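Local coordinates for protein SSD1 (Saccharomyces cerevisiae S288C, PDB 7AM1) that binds mRNA untranslated regions and represses translation as a pseudonuclease of the RNase II family, and is implicated in G1 cell-cycle control, at residues Thr521-Glu531 with Glu624-Ala634. Numbering follows the deposited sequence.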
loop_
_atom_site.group_PDB
_atom_site.type_symbol
_atom_site.label_atom_id
_atom_site.label_comp_id
_atom_site.label_asym_id
_atom_site.label_seq_id
_atom_site.Cartn_x
_atom_site.Cartn_y
_atom_site.Cartn_z
ATOM N N THR A 521 4.391 8.538 -14.720
ATOM C CA THR A 521 3.944 7.196 -14.378
ATOM C C THR A 521 3.001 7.263 -13.180
ATOM O O THR A 521 2.850 8.301 -12.531
ATOM C CB THR A 521 5.152 6.288 -14.094
ATOM O OG1 THR A 521 4.744 4.914 -14.086
ATOM C CG2 THR A 521 5.804 6.646 -12.757
ATOM N N LEU A 522 2.341 6.145 -12.902
ATOM C CA LEU A 522 1.322 6.075 -11.856
ATOM C C LEU A 522 1.853 5.170 -10.748
ATOM O O LEU A 522 1.613 3.961 -10.736
ATOM C CB LEU A 522 0.004 5.582 -12.427
ATOM C CG LEU A 522 -0.579 6.471 -13.530
ATOM C CD1 LEU A 522 -1.828 5.828 -14.124
ATOM C CD2 LEU A 522 -0.883 7.884 -13.005
ATOM N N SER A 523 2.575 5.778 -9.804
ATOM C CA SER A 523 3.234 5.007 -8.760
ATOM C C SER A 523 2.231 4.340 -7.832
ATOM O O SER A 523 2.462 3.220 -7.365
ATOM C CB SER A 523 4.164 5.908 -7.956
ATOM O OG SER A 523 4.802 5.164 -6.939
ATOM N N LEU A 524 1.114 5.008 -7.548
ATOM C CA LEU A 524 0.143 4.435 -6.621
ATOM C C LEU A 524 -0.585 3.256 -7.261
ATOM O O LEU A 524 -0.820 2.234 -6.604
ATOM C CB LEU A 524 -0.836 5.516 -6.152
ATOM C CG LEU A 524 -0.203 6.707 -5.413
ATOM C CD1 LEU A 524 -1.251 7.724 -4.974
ATOM C CD2 LEU A 524 0.634 6.277 -4.215
ATOM N N LEU A 525 -0.930 3.356 -8.546
ATOM C CA LEU A 525 -1.582 2.221 -9.191
ATOM C C LEU A 525 -0.655 1.008 -9.227
ATOM O O LEU A 525 -1.105 -0.126 -9.034
ATOM C CB LEU A 525 -2.049 2.587 -10.597
ATOM C CG LEU A 525 -3.078 3.716 -10.717
ATOM C CD1 LEU A 525 -3.809 3.617 -12.057
ATOM C CD2 LEU A 525 -4.066 3.740 -9.562
ATOM N N GLU A 526 0.647 1.220 -9.444
ATOM C CA GLU A 526 1.586 0.101 -9.370
ATOM C C GLU A 526 1.473 -0.617 -8.028
ATOM O O GLU A 526 1.483 -1.853 -7.974
ATOM C CB GLU A 526 3.016 0.593 -9.610
ATOM C CG GLU A 526 4.137 -0.317 -9.085
ATOM C CD GLU A 526 4.230 -1.669 -9.783
ATOM O OE1 GLU A 526 3.562 -1.875 -10.821
ATOM O OE2 GLU A 526 4.999 -2.525 -9.291
ATOM N N SER A 527 1.335 0.142 -6.933
ATOM C CA SER A 527 1.307 -0.458 -5.603
ATOM C C SER A 527 0.030 -1.248 -5.351
ATOM O O SER A 527 -0.022 -2.011 -4.381
ATOM C CB SER A 527 1.498 0.614 -4.516
ATOM O OG SER A 527 0.313 1.348 -4.267
ATOM N N LEU A 528 -1.001 -1.073 -6.179
ATOM C CA LEU A 528 -2.140 -1.978 -6.125
ATOM C C LEU A 528 -1.767 -3.388 -6.559
ATOM O O LEU A 528 -2.449 -4.339 -6.168
ATOM C CB LEU A 528 -3.280 -1.464 -7.004
ATOM C CG LEU A 528 -3.984 -0.189 -6.535
ATOM C CD1 LEU A 528 -4.888 0.345 -7.643
ATOM C CD2 LEU A 528 -4.787 -0.445 -5.255
ATOM N N ASP A 529 -0.709 -3.556 -7.355
ATOM C CA ASP A 529 -0.347 -4.892 -7.803
ATOM C C ASP A 529 0.840 -5.487 -7.064
ATOM O O ASP A 529 0.865 -6.698 -6.839
ATOM C CB ASP A 529 -0.025 -4.911 -9.299
ATOM C CG ASP A 529 0.146 -6.320 -9.821
ATOM O OD1 ASP A 529 -0.867 -7.054 -9.842
ATOM O OD2 ASP A 529 1.283 -6.699 -10.178
ATOM N N ASP A 530 1.802 -4.674 -6.641
ATOM C CA ASP A 530 3.066 -5.206 -6.156
ATOM C C ASP A 530 3.671 -4.209 -5.182
ATOM O O ASP A 530 3.209 -3.073 -5.056
ATOM C CB ASP A 530 3.998 -5.485 -7.345
ATOM C CG ASP A 530 5.050 -6.531 -7.053
ATOM O OD1 ASP A 530 4.989 -7.187 -5.994
ATOM O OD2 ASP A 530 5.956 -6.687 -7.904
ATOM N N GLU A 531 4.707 -4.651 -4.478
ATOM C CA GLU A 531 5.444 -3.790 -3.567
ATOM C C GLU A 531 6.807 -3.443 -4.151
ATOM O O GLU A 531 7.369 -4.187 -4.960
ATOM C CB GLU A 531 5.638 -4.458 -2.204
ATOM C CG GLU A 531 4.349 -4.932 -1.544
ATOM C CD GLU A 531 3.897 -6.291 -2.036
ATOM O OE1 GLU A 531 2.784 -6.374 -2.600
ATOM O OE2 GLU A 531 4.655 -7.277 -1.867
ATOM N N GLU A 624 -4.601 11.096 -9.048
ATOM C CA GLU A 624 -4.219 9.701 -8.861
ATOM C C GLU A 624 -4.523 9.242 -7.439
ATOM O O GLU A 624 -5.004 8.121 -7.231
ATOM C CB GLU A 624 -2.737 9.489 -9.175
ATOM C CG GLU A 624 -2.333 8.012 -9.138
ATOM C CD GLU A 624 -0.841 7.786 -9.277
ATOM O OE1 GLU A 624 -0.092 8.771 -9.452
ATOM O OE2 GLU A 624 -0.414 6.615 -9.184
ATOM N N ILE A 625 -4.242 10.090 -6.443
ATOM C CA ILE A 625 -4.562 9.734 -5.063
ATOM C C ILE A 625 -6.049 9.425 -4.940
ATOM O O ILE A 625 -6.444 8.402 -4.372
ATOM C CB ILE A 625 -4.129 10.851 -4.093
ATOM C CG1 ILE A 625 -2.601 10.898 -3.975
ATOM C CG2 ILE A 625 -4.762 10.641 -2.717
ATOM C CD1 ILE A 625 -2.060 12.154 -3.283
ATOM N N LEU A 626 -6.897 10.292 -5.504
ATOM C CA LEU A 626 -8.338 10.064 -5.450
ATOM C C LEU A 626 -8.719 8.750 -6.123
ATOM O O LEU A 626 -9.542 7.988 -5.598
ATOM C CB LEU A 626 -9.074 11.233 -6.105
ATOM C CG LEU A 626 -8.895 12.600 -5.437
ATOM C CD1 LEU A 626 -9.643 13.672 -6.209
ATOM C CD2 LEU A 626 -9.349 12.570 -3.992
ATOM N N LEU A 627 -8.138 8.470 -7.291
ATOM C CA LEU A 627 -8.429 7.222 -7.988
ATOM C C LEU A 627 -7.972 6.022 -7.169
ATOM O O LEU A 627 -8.709 5.042 -7.019
ATOM C CB LEU A 627 -7.756 7.232 -9.360
ATOM C CG LEU A 627 -7.903 5.965 -10.199
ATOM C CD1 LEU A 627 -9.368 5.657 -10.441
ATOM C CD2 LEU A 627 -7.162 6.114 -11.510
ATOM N N PHE A 628 -6.769 6.106 -6.600
ATOM C CA PHE A 628 -6.202 5.003 -5.831
ATOM C C PHE A 628 -7.121 4.582 -4.691
ATOM O O PHE A 628 -7.197 3.389 -4.362
ATOM C CB PHE A 628 -4.825 5.439 -5.320
ATOM C CG PHE A 628 -4.182 4.482 -4.370
ATOM C CD1 PHE A 628 -3.591 3.320 -4.829
ATOM C CD2 PHE A 628 -4.131 4.763 -3.016
ATOM C CE1 PHE A 628 -2.983 2.444 -3.950
ATOM C CE2 PHE A 628 -3.527 3.890 -2.134
ATOM C CZ PHE A 628 -2.950 2.730 -2.604
ATOM N N LYS A 629 -7.852 5.534 -4.106
ATOM C CA LYS A 629 -8.701 5.237 -2.964
ATOM C C LYS A 629 -9.924 4.416 -3.328
ATOM O O LYS A 629 -10.524 3.800 -2.441
ATOM C CB LYS A 629 -9.219 6.523 -2.325
ATOM C CG LYS A 629 -8.195 7.409 -1.717
ATOM C CD LYS A 629 -8.907 8.600 -1.113
ATOM C CE LYS A 629 -7.939 9.598 -0.554
ATOM N NZ LYS A 629 -8.626 10.445 0.435
ATOM N N THR A 630 -10.307 4.381 -4.597
ATOM C CA THR A 630 -11.524 3.688 -4.987
ATOM C C THR A 630 -11.311 2.203 -5.230
ATOM O O THR A 630 -12.281 1.496 -5.522
ATOM C CB THR A 630 -12.117 4.330 -6.245
ATOM O OG1 THR A 630 -11.257 4.079 -7.364
ATOM C CG2 THR A 630 -12.282 5.831 -6.052
ATOM N N MET A 631 -10.081 1.710 -5.103
ATOM C CA MET A 631 -9.781 0.364 -5.556
ATOM C C MET A 631 -9.075 -0.465 -4.496
ATOM O O MET A 631 -8.174 0.030 -3.812
ATOM C CB MET A 631 -8.902 0.407 -6.806
ATOM C CG MET A 631 -9.686 0.617 -8.063
ATOM S SD MET A 631 -8.638 0.522 -9.510
ATOM C CE MET A 631 -7.710 2.046 -9.345
ATOM N N PRO A 632 -9.451 -1.731 -4.352
ATOM C CA PRO A 632 -8.654 -2.650 -3.541
ATOM C C PRO A 632 -7.464 -3.141 -4.352
ATOM O O PRO A 632 -7.400 -2.996 -5.574
ATOM C CB PRO A 632 -9.633 -3.784 -3.237
ATOM C CG PRO A 632 -10.460 -3.861 -4.492
ATOM C CD PRO A 632 -10.594 -2.422 -4.983
ATOM N N ARG A 633 -6.519 -3.748 -3.647
ATOM C CA ARG A 633 -5.378 -4.354 -4.305
ATOM C C ARG A 633 -5.802 -5.529 -5.178
ATOM O O ARG A 633 -6.905 -6.065 -5.055
ATOM C CB ARG A 633 -4.365 -4.834 -3.276
ATOM C CG ARG A 633 -3.759 -3.720 -2.465
ATOM C CD ARG A 633 -2.528 -4.242 -1.792
ATOM N NE ARG A 633 -1.334 -3.999 -2.588
ATOM C CZ ARG A 633 -0.263 -4.787 -2.607
ATOM N NH1 ARG A 633 -0.235 -5.909 -1.898
ATOM N NH2 ARG A 633 0.782 -4.446 -3.349
ATOM N N ALA A 634 -4.904 -5.911 -6.082
ATOM C CA ALA A 634 -5.108 -7.070 -6.939
ATOM C C ALA A 634 -5.158 -8.351 -6.104
ATOM O O ALA A 634 -4.764 -8.379 -4.932
ATOM C CB ALA A 634 -3.992 -7.152 -7.983
HETATM O O HOH W 1 2.306 8.559 -9.765
#
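Leu524 and the end of the Leu528 side chain, on helix 523-529, touch Phe628 of helix 624-629, where the two helices run nearly parallel, their axes 9.5 Å apart at an angle of 21°. Beyond the second helix the chain crosses to the C-terminal end of the first, and Ala634 N donates to Leu528 O. At the other end Glu624 reaches across in extended form, CG anti to its backbone N (chi1 -174°). Its OE2 accepts from Leu524 N at 2.8 Å, on the syn side but out of the carboxylate plane, and weakly from Leu525 N. The carboxylate thus meets N-H groups of the first turn of helix 523-529. A water links Thr521 O and Ser523 N.

Between these polar ends the packing is mostly apolar, though Phe628 CE1 also meets Ser527 OG, whose hydroxyl donates to Leu524 O. Leu528 CD2 lies 3.6 Å from Phe628 CE1, and Leu528 CD1 touches Met631 CE. Leu524 CD1 rests on Ile625 CG1 at 3.6 Å.

Arg633 bends at chi3 (93°) and grips Ser527 O side-on through NE and NH2, in the guanidinium plane. Its NH2 and NH1 hold Glu531 OE1 end-on in a salt bridge, with NH2 at 2.9 Å from OE1. A methionine here would probably leave Ser527 O without both these donors and Glu531 without this positive partner.

The contact is buried in the RNB domain. Helix 604-612 packs on Leu522, Leu525 and Leu627. Helix 689-725 lies against the Phe628 and Arg633 side, with Tyr707 on Phe628, Asp704 paired with Arg633 and Lys703 with Glu531.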